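Local coordinates for protein putative dehydratase (Mesorhizobium loti, PDB 2POZ) that probably acts as a lyase of the enolase superfamily, perhaps a dehydratase, although its true reaction remains unknown, at residues Val8-Lys14 against Tyr378-Cys383; Cys294-Glu298 against Asn324-Phe328; Ala126-Tyr132 against Tyr153-Tyr159. The contacts are given in a common frame with arbitrary orientation. Residue numbers count along the deposited sequence, not the author numbering.

The three contacts sample both halves of an enolase-superfamily fold. Contact 1 joins the first and last strands of the chain in the antiparallel sheet of the N-terminal domain and is only partly buried; its centre is about 33 Å from that of contact 2 and about 31 Å from that of contact 3. Both of these belong to the barrel domain and are buried, their nearest atoms about 6 Å apart: segment 324-328 leads into strand 331-333, which pairs with strand 123-128 of contact 3. Backbone hydrogen bonds dominate contact 1, polar side chains and a water contact 2, and aromatic packing contact 3. Other subunits reach contacts 1 and 2, whereas contact 3 lies wholly within its own chain.

Contact 1: residues Val8-Lys14 against Tyr378-Cys383; sequences VNIYLLK and YLWASC
Y378, I10 and W380 dominate this antiparallel pairing of strands 8-12 and 379-383, whose axes approach to 4.3 Å at 157°. V8 and C383 form a hydrogen-bonded pair (N to O 2.9 Å both ways), N9 and S382 a non-hydrogen-bonded one. I10 N donates to A381 O (2.8 Å); I10 O accepts from A381 N (3.2 Å) and W380 N (2.6 Å), a classic beta bulge with W380 (phi/psi -109/-29) inserted. Beyond it Y11 pairs with L379, whose CD1 makes a CH-pi contact with the Y11 ring, and L12 N reaches Y378 O (3.0 Å). I10 (chi1 m, chi2 t) sets its CD1 4.1 Å from A381 CB and its CG2 4.3 Å from W380 CE3; with W380 chi1 t, W380 CD1 lies 3.8 Å from L12 CD2. Y378 (chi1 m) lays its ring along L13 and K14, L13 CG 3.9 Å from Y378 CD2; a water joins Y378 OH to K14 O. Helix 45-59 packs against V8, I10 and C383; strand 21-27 flanks the other edge of strand 5-12.

Contact 2: residues Cys294-Glu298 against Asn324-Phe328; sequences CAMAE and NITNF
In the (beta/alpha)7-beta barrel of the enolase superfamily, this contact ties the C-terminal part of helix 287-298 to the loop that carries the chain from helix 312-324 into strand 331-333. Segment 294-298 is helical (phi/psi near -63/-37), and segment 324-328 is irregular; CA atoms approach to 7.1 Å between C294 and I325 and to 6.5 Å between E298 and N327. C294 points at the loop with chi1 m, its CB 3.9 Å from CG2 of I325 (chi1 p). C294 O accepts the helical bond from E298 N (3.1 Å) and a second one from N327 ND2 (3.1 Å), so the asparagine docks directly on the helix backbone; N327 ND2 also reaches M302 O, and the N327 backbone bonds to V304. A295 and M296, a selenomethionine, face away from the loop, toward a neighbouring subunit, where M296 packs on its own counterpart. A297 returns to the interface, CB 3.8 Å from N327 ND2. E298 spreads over the loop, its CG 3.4 Å from N327 CG. E298 OE1 accepts from T326 OG1 at a very short 2.3 Å, with the hydroxyl placed less surely, and E298 OE2 forms a salt bridge with R262 of that subunit. N327, with chi1 p and phi/psi -107/43, turns OD1 to a water that donates to it at 2.6 Å and, weakly, to E298 OE2 at 3.5 Å.

Contact 3: residues Ala126-Tyr132 against Tyr153-Tyr159; sequences AYANGWY and YGALKFY
Interlocking rings and small side chains shape this join between strands 123-128 and 155-158, the first two of the barrel, linked by a beta-alpha-beta crossover. Their short axes splay by 48° and come within 4.5 Å. They meet at a single bridge, A128 with L156 (CA-CA 4.8 Å), held by A128 N to A155 O (3.0 Å) and K157 N to A128 O (2.9 Å). On the side of A128, its methyl sits squarely over the Y153 ring, CB 3.6 Å from the centroid, and touches L156 CD2 at 3.9 Å. After the strand, G130 (phi 67°) turns the chain so that W131 and Y132, both chi1 p, cover strand 155-158. L156 CD2 lies over one face of the W131 indole, whose CZ2 sits 3.8 Å from L156 CB and 3.6 Å from F158 CB; F158 CB in turn presses on the face of the Y132 ring, 3.8 Å from its centroid. N129 OD1 braces this turn, accepting from G130 N (2.7 Å) and Y132 OH (2.9 Å). On the other side, facing the barrel interior, Y127 CB packs on A155 CB (3.6 Å), and K157 extends beside the Y127 ring to give NZ to Y127 OH (3.1 Å), with salt bridges to E231 and E332. Helices 138-144 and 146-150 pack over W131, L156 and F158, while strand 331-333 pairs with strand 123-128 and strand 201-205 with strand 155-158.

Contact 1: residues Val8-Lys14 against Tyr378-Cys383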
loop_
_atom_site.group_PDB
_atom_site.type_symbol
_atom_site.label_atom_id
_atom_site.label_comp_id
_atom_site.label_asym_id
_atom_site.label_seq_id
_atom_site.Cartn_x
_atom_site.Cartn_y
_atom_site.Cartn_z
ATOM N N VAL A 8 19.102 -44.483 -15.298
ATOM C CA VAL A 8 18.447 -43.328 -15.907
ATOM C C VAL A 8 19.148 -42.999 -17.222
ATOM O O VAL A 8 20.357 -42.779 -17.244
ATOM C CB VAL A 8 18.524 -42.062 -14.996
ATOM C CG1 VAL A 8 17.845 -40.891 -15.688
ATOM C CG2 VAL A 8 17.863 -42.332 -13.640
ATOM N N ASN A 9 18.387 -42.977 -18.310
ATOM C CA ASN A 9 18.933 -42.652 -19.624
ATOM C C ASN A 9 18.440 -41.272 -20.038
ATOM O O ASN A 9 17.271 -40.934 -19.840
ATOM C CB ASN A 9 18.491 -43.685 -20.671
ATOM C CG ASN A 9 19.265 -44.996 -20.572
ATOM O OD1 ASN A 9 18.802 -46.030 -21.045
ATOM N ND2 ASN A 9 20.448 -44.952 -19.975
ATOM N N ILE A 10 19.341 -40.485 -20.616
ATOM C CA ILE A 10 19.023 -39.138 -21.064
ATOM C C ILE A 10 19.212 -39.054 -22.572
ATOM O O ILE A 10 20.271 -39.399 -23.094
ATOM C CB ILE A 10 19.935 -38.115 -20.376
ATOM C CG1 ILE A 10 19.777 -38.239 -18.859
ATOM C CG2 ILE A 10 19.575 -36.703 -20.832
ATOM C CD1 ILE A 10 20.963 -37.747 -18.083
ATOM N N TYR A 11 18.177 -38.580 -23.255
ATOM C CA TYR A 11 18.182 -38.472 -24.707
ATOM C C TYR A 11 18.054 -37.020 -25.148
ATOM O O TYR A 11 17.197 -36.291 -24.650
ATOM C CB TYR A 11 17.005 -39.279 -25.272
ATOM C CG TYR A 11 16.967 -40.721 -24.805
ATOM C CD1 TYR A 11 17.553 -41.736 -25.561
ATOM C CD2 TYR A 11 16.376 -41.067 -23.584
ATOM C CE1 TYR A 11 17.557 -43.065 -25.114
ATOM C CE2 TYR A 11 16.373 -42.397 -23.126
ATOM C CZ TYR A 11 16.967 -43.386 -23.900
ATOM O OH TYR A 11 16.980 -44.691 -23.459
ATOM N N LEU A 12 18.920 -36.603 -26.069
ATOM C CA LEU A 12 18.890 -35.251 -26.613
ATOM C C LEU A 12 18.591 -35.433 -28.099
ATOM O O LEU A 12 19.484 -35.661 -28.901
ATOM C CB LEU A 12 20.240 -34.556 -26.413
ATOM C CG LEU A 12 20.419 -33.156 -27.008
ATOM C CD1 LEU A 12 19.275 -32.239 -26.604
ATOM C CD2 LEU A 12 21.754 -32.589 -26.541
ATOM N N LEU A 13 17.320 -35.346 -28.452
ATOM C CA LEU A 13 16.909 -35.543 -29.831
ATOM C C LEU A 13 17.115 -34.386 -30.787
ATOM O O LEU A 13 17.279 -33.231 -30.397
ATOM C CB LEU A 13 15.428 -35.919 -29.897
ATOM C CG LEU A 13 14.959 -37.348 -29.614
ATOM C CD1 LEU A 13 15.280 -37.734 -28.189
ATOM C CD2 LEU A 13 13.459 -37.434 -29.867
ATOM N N LYS A 14 17.118 -34.746 -32.064
ATOM C CA LYS A 14 17.183 -33.794 -33.157
ATOM C C LYS A 14 15.885 -34.203 -33.817
ATOM O O LYS A 14 15.804 -35.268 -34.422
ATOM C CB LYS A 14 18.356 -34.064 -34.102
ATOM C CG LYS A 14 18.419 -33.059 -35.260
ATOM C CD LYS A 14 19.562 -33.333 -36.231
ATOM C CE LYS A 14 19.232 -34.475 -37.178
ATOM N NZ LYS A 14 20.233 -34.583 -38.279
ATOM N N TYR A 378 19.769 -41.189 -30.080
ATOM C CA TYR A 378 19.987 -39.900 -29.443
ATOM C C TYR A 378 20.388 -39.978 -27.966
ATOM O O TYR A 378 20.428 -38.960 -27.262
ATOM C CB TYR A 378 18.734 -39.046 -29.643
ATOM C CG TYR A 378 18.450 -38.805 -31.112
ATOM C CD1 TYR A 378 19.252 -37.947 -31.870
ATOM C CD2 TYR A 378 17.429 -39.499 -31.768
ATOM C CE1 TYR A 378 19.045 -37.788 -33.250
ATOM C CE2 TYR A 378 17.219 -39.349 -33.139
ATOM C CZ TYR A 378 18.030 -38.494 -33.871
ATOM O OH TYR A 378 17.821 -38.362 -35.227
ATOM N N LEU A 379 20.701 -41.188 -27.508
ATOM C CA LEU A 379 21.141 -41.393 -26.132
ATOM C C LEU A 379 22.295 -40.429 -25.913
ATOM O O LEU A 379 23.260 -40.445 -26.661
ATOM C CB LEU A 379 21.622 -42.835 -25.941
ATOM C CG LEU A 379 22.066 -43.248 -24.536
ATOM C CD1 LEU A 379 20.894 -43.103 -23.549
ATOM C CD2 LEU A 379 22.561 -44.696 -24.574
ATOM N N TRP A 380 22.196 -39.596 -24.883
ATOM C CA TRP A 380 23.222 -38.599 -24.591
ATOM C C TRP A 380 24.024 -38.947 -23.332
ATOM O O TRP A 380 25.186 -38.575 -23.199
ATOM C CB TRP A 380 22.550 -37.236 -24.417
ATOM C CG TRP A 380 23.482 -36.068 -24.321
ATOM C CD1 TRP A 380 24.081 -35.399 -25.360
ATOM C CD2 TRP A 380 23.883 -35.392 -23.123
ATOM N NE1 TRP A 380 24.819 -34.346 -24.876
ATOM C CE2 TRP A 380 24.715 -34.318 -23.507
ATOM C CE3 TRP A 380 23.613 -35.586 -21.759
ATOM C CZ2 TRP A 380 25.283 -33.438 -22.577
ATOM C CZ3 TRP A 380 24.172 -34.716 -20.837
ATOM C CH2 TRP A 380 25.000 -33.650 -21.251
ATOM N N ALA A 381 23.396 -39.645 -22.398
ATOM C CA ALA A 381 24.083 -40.045 -21.177
ATOM C C ALA A 381 23.309 -41.152 -20.487
ATOM O O ALA A 381 22.087 -41.234 -20.614
ATOM C CB ALA A 381 24.248 -38.844 -20.232
ATOM N N SER A 382 24.036 -42.002 -19.769
ATOM C CA SER A 382 23.461 -43.119 -19.029
ATOM C C SER A 382 24.023 -43.109 -17.617
ATOM O O SER A 382 25.223 -42.945 -17.432
ATOM C CB SER A 382 23.818 -44.452 -19.694
ATOM O OG SER A 382 23.163 -44.590 -20.940
ATOM N N CYS A 383 23.156 -43.284 -16.625
ATOM C CA CYS A 383 23.588 -43.295 -15.230
ATOM C C CYS A 383 23.093 -44.580 -14.573
ATOM O O CYS A 383 21.891 -44.845 -14.555
ATOM C CB CYS A 383 23.006 -42.091 -14.481
ATOM S SG CYS A 383 23.073 -40.534 -15.394
HETATM O O HOH W 1 15.774 -36.748 -36.858
#

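Contact 2: residues Cys294-Glu298 against Asn324-Phe328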
loop_
_atom_site.group_PDB
_atom_site.type_symbol
_atom_site.label_atom_id
_atom_site.label_comp_id
_atom_site.label_asym_id
_atom_site.label_seq_id
_atom_site.Cartn_x
_atom_site.Cartn_y
_atom_site.Cartn_z
ATOM N N CYS A 294 -2.069 -25.031 -10.487
ATOM C CA CYS A 294 -3.418 -24.818 -11.004
ATOM C C CYS A 294 -4.428 -24.678 -9.861
ATOM O O CYS A 294 -5.361 -23.882 -9.946
ATOM C CB CYS A 294 -3.834 -25.978 -11.919
ATOM S SG CYS A 294 -2.845 -26.122 -13.439
ATOM N N ALA A 295 -4.248 -25.460 -8.800
ATOM C CA ALA A 295 -5.153 -25.392 -7.656
ATOM C C ALA A 295 -5.057 -24.002 -7.018
ATOM O O ALA A 295 -6.066 -23.417 -6.631
ATOM C CB ALA A 295 -4.799 -26.480 -6.636
HETATM N N MSE A 296 -3.838 -23.480 -6.915
HETATM C CA MSE A 296 -3.622 -22.148 -6.360
HETATM C C MSE A 296 -4.267 -21.101 -7.258
HETATM O O MSE A 296 -4.877 -20.138 -6.786
HETATM C CB MSE A 296 -2.129 -21.832 -6.261
HETATM C CG MSE A 296 -1.394 -22.476 -5.110
HETATM SE SE MSE A 296 0.447 -21.818 -5.046
HETATM C CE MSE A 296 0.107 -19.983 -4.564
ATOM N N ALA A 297 -4.121 -21.295 -8.562
ATOM C CA ALA A 297 -4.673 -20.363 -9.535
ATOM C C ALA A 297 -6.172 -20.196 -9.349
ATOM O O ALA A 297 -6.703 -19.096 -9.517
ATOM C CB ALA A 297 -4.370 -20.840 -10.940
ATOM N N GLU A 298 -6.849 -21.289 -9.000
ATOM C CA GLU A 298 -8.289 -21.256 -8.780
ATOM C C GLU A 298 -8.669 -20.324 -7.637
ATOM O O GLU A 298 -9.760 -19.752 -7.628
ATOM C CB GLU A 298 -8.823 -22.666 -8.492
ATOM C CG GLU A 298 -9.494 -23.306 -9.680
ATOM C CD GLU A 298 -10.112 -24.659 -9.364
ATOM O OE1 GLU A 298 -11.114 -25.013 -10.024
ATOM O OE2 GLU A 298 -9.597 -25.369 -8.477
ATOM N N ASN A 324 -7.638 -33.807 -15.472
ATOM C CA ASN A 324 -7.949 -33.681 -14.049
ATOM C C ASN A 324 -8.247 -32.309 -13.427
ATOM O O ASN A 324 -9.082 -32.218 -12.524
ATOM C CB ASN A 324 -6.817 -34.381 -13.279
ATOM C CG ASN A 324 -6.956 -34.271 -11.772
ATOM O OD1 ASN A 324 -6.437 -33.343 -11.157
ATOM N ND2 ASN A 324 -7.651 -35.225 -11.172
ATOM N N ILE A 325 -7.592 -31.247 -13.888
ATOM C CA ILE A 325 -7.815 -29.933 -13.289
ATOM C C ILE A 325 -9.207 -29.356 -13.519
ATOM O O ILE A 325 -9.803 -29.503 -14.592
ATOM C CB ILE A 325 -6.752 -28.903 -13.753
ATOM C CG1 ILE A 325 -6.708 -28.836 -15.278
ATOM C CG2 ILE A 325 -5.381 -29.284 -13.196
ATOM C CD1 ILE A 325 -5.785 -27.758 -15.807
ATOM N N THR A 326 -9.720 -28.688 -12.494
ATOM C CA THR A 326 -11.048 -28.107 -12.562
ATOM C C THR A 326 -11.100 -26.776 -13.308
ATOM O O THR A 326 -12.152 -26.409 -13.833
ATOM C CB THR A 326 -11.628 -27.923 -11.143
ATOM O OG1 THR A 326 -10.662 -27.263 -10.325
ATOM C CG2 THR A 326 -11.945 -29.267 -10.513
ATOM N N ASN A 327 -9.978 -26.059 -13.368
ATOM C CA ASN A 327 -9.939 -24.768 -14.054
ATOM C C ASN A 327 -9.185 -24.797 -15.390
ATOM O O ASN A 327 -8.413 -23.898 -15.709
ATOM C CB ASN A 327 -9.348 -23.684 -13.125
ATOM C CG ASN A 327 -7.939 -24.020 -12.628
ATOM O OD1 ASN A 327 -7.543 -25.186 -12.560
ATOM N ND2 ASN A 327 -7.187 -22.989 -12.253
ATOM N N PHE A 328 -9.426 -25.843 -16.172
ATOM C CA PHE A 328 -8.789 -25.985 -17.476
ATOM C C PHE A 328 -9.490 -25.102 -18.497
ATOM O O PHE A 328 -10.713 -25.020 -18.511
ATOM C CB PHE A 328 -8.860 -27.439 -17.952
ATOM C CG PHE A 328 -8.444 -27.624 -19.389
ATOM C CD1 PHE A 328 -7.097 -27.580 -19.754
ATOM C CD2 PHE A 328 -9.401 -27.816 -20.380
ATOM C CE1 PHE A 328 -6.715 -27.720 -21.083
ATOM C CE2 PHE A 328 -9.031 -27.956 -21.715
ATOM C CZ PHE A 328 -7.685 -27.909 -22.070
HETATM O O HOH W 2 -7.203 -26.828 -10.511
#

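Contact 3: residues Ala126-Tyr132 against Tyr153-Tyr159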
loop_
_atom_site.group_PDB
_atom_site.type_symbol
_atom_site.label_atom_id
_atom_site.label_comp_id
_atom_site.label_asym_id
_atom_site.label_seq_id
_atom_site.Cartn_x
_atom_site.Cartn_y
_atom_site.Cartn_z
ATOM N N ALA A 126 -8.320 -27.685 -28.467
ATOM C CA ALA A 126 -7.000 -27.083 -28.541
ATOM C C ALA A 126 -6.951 -25.955 -29.550
ATOM O O ALA A 126 -7.791 -25.878 -30.434
ATOM C CB ALA A 126 -5.965 -28.147 -28.918
ATOM N N TYR A 127 -5.973 -25.071 -29.397
ATOM C CA TYR A 127 -5.783 -23.999 -30.354
ATOM C C TYR A 127 -4.504 -24.385 -31.085
ATOM O O TYR A 127 -3.702 -25.161 -30.566
ATOM C CB TYR A 127 -5.654 -22.631 -29.662
ATOM C CG TYR A 127 -4.460 -22.434 -28.755
ATOM C CD1 TYR A 127 -3.195 -22.160 -29.274
ATOM C CD2 TYR A 127 -4.606 -22.470 -27.365
ATOM C CE1 TYR A 127 -2.102 -21.919 -28.429
ATOM C CE2 TYR A 127 -3.524 -22.234 -26.511
ATOM C CZ TYR A 127 -2.278 -21.960 -27.050
ATOM O OH TYR A 127 -1.207 -21.742 -26.210
ATOM N N ALA A 128 -4.317 -23.874 -32.292
ATOM C CA ALA A 128 -3.123 -24.202 -33.055
ATOM C C ALA A 128 -2.045 -23.114 -32.988
ATOM O O ALA A 128 -2.341 -21.920 -33.010
ATOM C CB ALA A 128 -3.505 -24.481 -34.523
ATOM N N ASN A 129 -0.794 -23.549 -32.894
ATOM C CA ASN A 129 0.348 -22.644 -32.869
ATOM C C ASN A 129 1.333 -23.223 -33.888
ATOM O O ASN A 129 1.109 -24.321 -34.414
ATOM C CB ASN A 129 0.994 -22.621 -31.478
ATOM C CG ASN A 129 1.854 -21.389 -31.247
ATOM O OD1 ASN A 129 2.214 -20.678 -32.186
ATOM N ND2 ASN A 129 2.201 -21.136 -29.985
ATOM N N GLY A 130 2.409 -22.491 -34.165
ATOM C CA GLY A 130 3.423 -22.961 -35.098
ATOM C C GLY A 130 3.018 -23.078 -36.560
ATOM O O GLY A 130 3.707 -23.732 -37.346
ATOM N N TRP A 131 1.921 -22.435 -36.939
ATOM C CA TRP A 131 1.433 -22.505 -38.320
ATOM C C TRP A 131 1.887 -21.330 -39.187
ATOM O O TRP A 131 1.498 -21.236 -40.348
ATOM C CB TRP A 131 -0.097 -22.553 -38.322
ATOM C CG TRP A 131 -0.729 -21.497 -37.430
ATOM C CD1 TRP A 131 -0.990 -21.603 -36.093
ATOM C CD2 TRP A 131 -1.115 -20.169 -37.808
ATOM N NE1 TRP A 131 -1.512 -20.425 -35.615
ATOM C CE2 TRP A 131 -1.598 -19.527 -36.644
ATOM C CE3 TRP A 131 -1.097 -19.455 -39.017
ATOM C CZ2 TRP A 131 -2.058 -18.204 -36.650
ATOM C CZ3 TRP A 131 -1.556 -18.139 -39.021
ATOM C CH2 TRP A 131 -2.029 -17.529 -37.844
ATOM N N TYR A 132 2.719 -20.448 -38.630
ATOM C CA TYR A 132 3.186 -19.255 -39.346
ATOM C C TYR A 132 4.715 -19.145 -39.351
ATOM O O TYR A 132 5.270 -18.048 -39.409
ATOM C CB TYR A 132 2.584 -18.018 -38.671
ATOM C CG TYR A 132 2.827 -18.009 -37.180
ATOM C CD1 TYR A 132 3.947 -17.376 -36.640
ATOM C CD2 TYR A 132 1.992 -18.725 -36.317
ATOM C CE1 TYR A 132 4.237 -17.463 -35.275
ATOM C CE2 TYR A 132 2.273 -18.820 -34.955
ATOM C CZ TYR A 132 3.398 -18.190 -34.441
ATOM O OH TYR A 132 3.700 -18.300 -33.101
ATOM N N TYR A 153 -9.363 -26.398 -36.435
ATOM C CA TYR A 153 -9.094 -25.585 -35.249
ATOM C C TYR A 153 -10.044 -24.396 -35.203
ATOM O O TYR A 153 -10.304 -23.757 -36.227
ATOM C CB TYR A 153 -7.637 -25.093 -35.262
ATOM C CG TYR A 153 -6.643 -26.193 -34.990
ATOM C CD1 TYR A 153 -6.377 -26.608 -33.685
ATOM C CD2 TYR A 153 -6.025 -26.877 -36.038
ATOM C CE1 TYR A 153 -5.533 -27.678 -33.428
ATOM C CE2 TYR A 153 -5.173 -27.955 -35.792
ATOM C CZ TYR A 153 -4.939 -28.348 -34.486
ATOM O OH TYR A 153 -4.150 -29.441 -34.235
ATOM N N GLY A 154 -10.568 -24.104 -34.015
ATOM C CA GLY A 154 -11.472 -22.977 -33.862
ATOM C C GLY A 154 -10.757 -21.836 -33.166
ATOM O O GLY A 154 -11.354 -20.815 -32.828
ATOM N N ALA A 155 -9.457 -22.012 -32.953
ATOM C CA ALA A 155 -8.653 -21.005 -32.282
ATOM C C ALA A 155 -7.202 -21.085 -32.747
ATOM O O ALA A 155 -6.649 -22.172 -32.940
ATOM C CB ALA A 155 -8.744 -21.198 -30.771
ATOM N N LEU A 156 -6.590 -19.922 -32.921
ATOM C CA LEU A 156 -5.214 -19.840 -33.392
ATOM C C LEU A 156 -4.386 -18.854 -32.573
ATOM O O LEU A 156 -4.865 -17.773 -32.223
ATOM C CB LEU A 156 -5.192 -19.372 -34.855
ATOM C CG LEU A 156 -6.029 -20.104 -35.904
ATOM C CD1 LEU A 156 -6.048 -19.272 -37.184
ATOM C CD2 LEU A 156 -5.461 -21.493 -36.168
ATOM N N LYS A 157 -3.148 -19.229 -32.268
ATOM C CA LYS A 157 -2.249 -18.330 -31.551
ATOM C C LYS A 157 -1.076 -18.012 -32.466
ATOM O O LYS A 157 -0.607 -18.882 -33.204
ATOM C CB LYS A 157 -1.706 -18.956 -30.256
ATOM C CG LYS A 157 -0.895 -17.936 -29.439
ATOM C CD LYS A 157 -0.513 -18.428 -28.041
ATOM C CE LYS A 157 0.792 -19.202 -28.040
ATOM N NZ LYS A 157 1.099 -19.717 -26.664
ATOM N N PHE A 158 -0.599 -16.771 -32.422
ATOM C CA PHE A 158 0.535 -16.389 -33.253
ATOM C C PHE A 158 1.311 -15.205 -32.689
ATOM O O PHE A 158 0.784 -14.406 -31.918
ATOM C CB PHE A 158 0.068 -16.091 -34.690
ATOM C CG PHE A 158 -0.932 -14.972 -34.791
ATOM C CD1 PHE A 158 -0.565 -13.744 -35.328
ATOM C CD2 PHE A 158 -2.246 -15.151 -34.362
ATOM C CE1 PHE A 158 -1.492 -12.701 -35.438
ATOM C CE2 PHE A 158 -3.179 -14.117 -34.466
ATOM C CZ PHE A 158 -2.800 -12.889 -35.008
ATOM N N TYR A 159 2.579 -15.129 -33.078
ATOM C CA TYR A 159 3.502 -14.075 -32.659
ATOM C C TYR A 159 3.596 -13.127 -33.856
ATOM O O TYR A 159 4.140 -13.489 -34.896
ATOM C CB TYR A 159 4.864 -14.713 -32.351
ATOM C CG TYR A 159 5.968 -13.750 -31.984
ATOM C CD1 TYR A 159 5.932 -13.031 -30.783
ATOM C CD2 TYR A 159 7.067 -13.570 -32.828
ATOM C CE1 TYR A 159 6.966 -12.161 -30.429
ATOM C CE2 TYR A 159 8.109 -12.705 -32.486
ATOM C CZ TYR A 159 8.051 -12.006 -31.283
ATOM O OH TYR A 159 9.090 -11.180 -30.933
HETATM O O HOH W 3 -10.056 -25.591 -31.707
#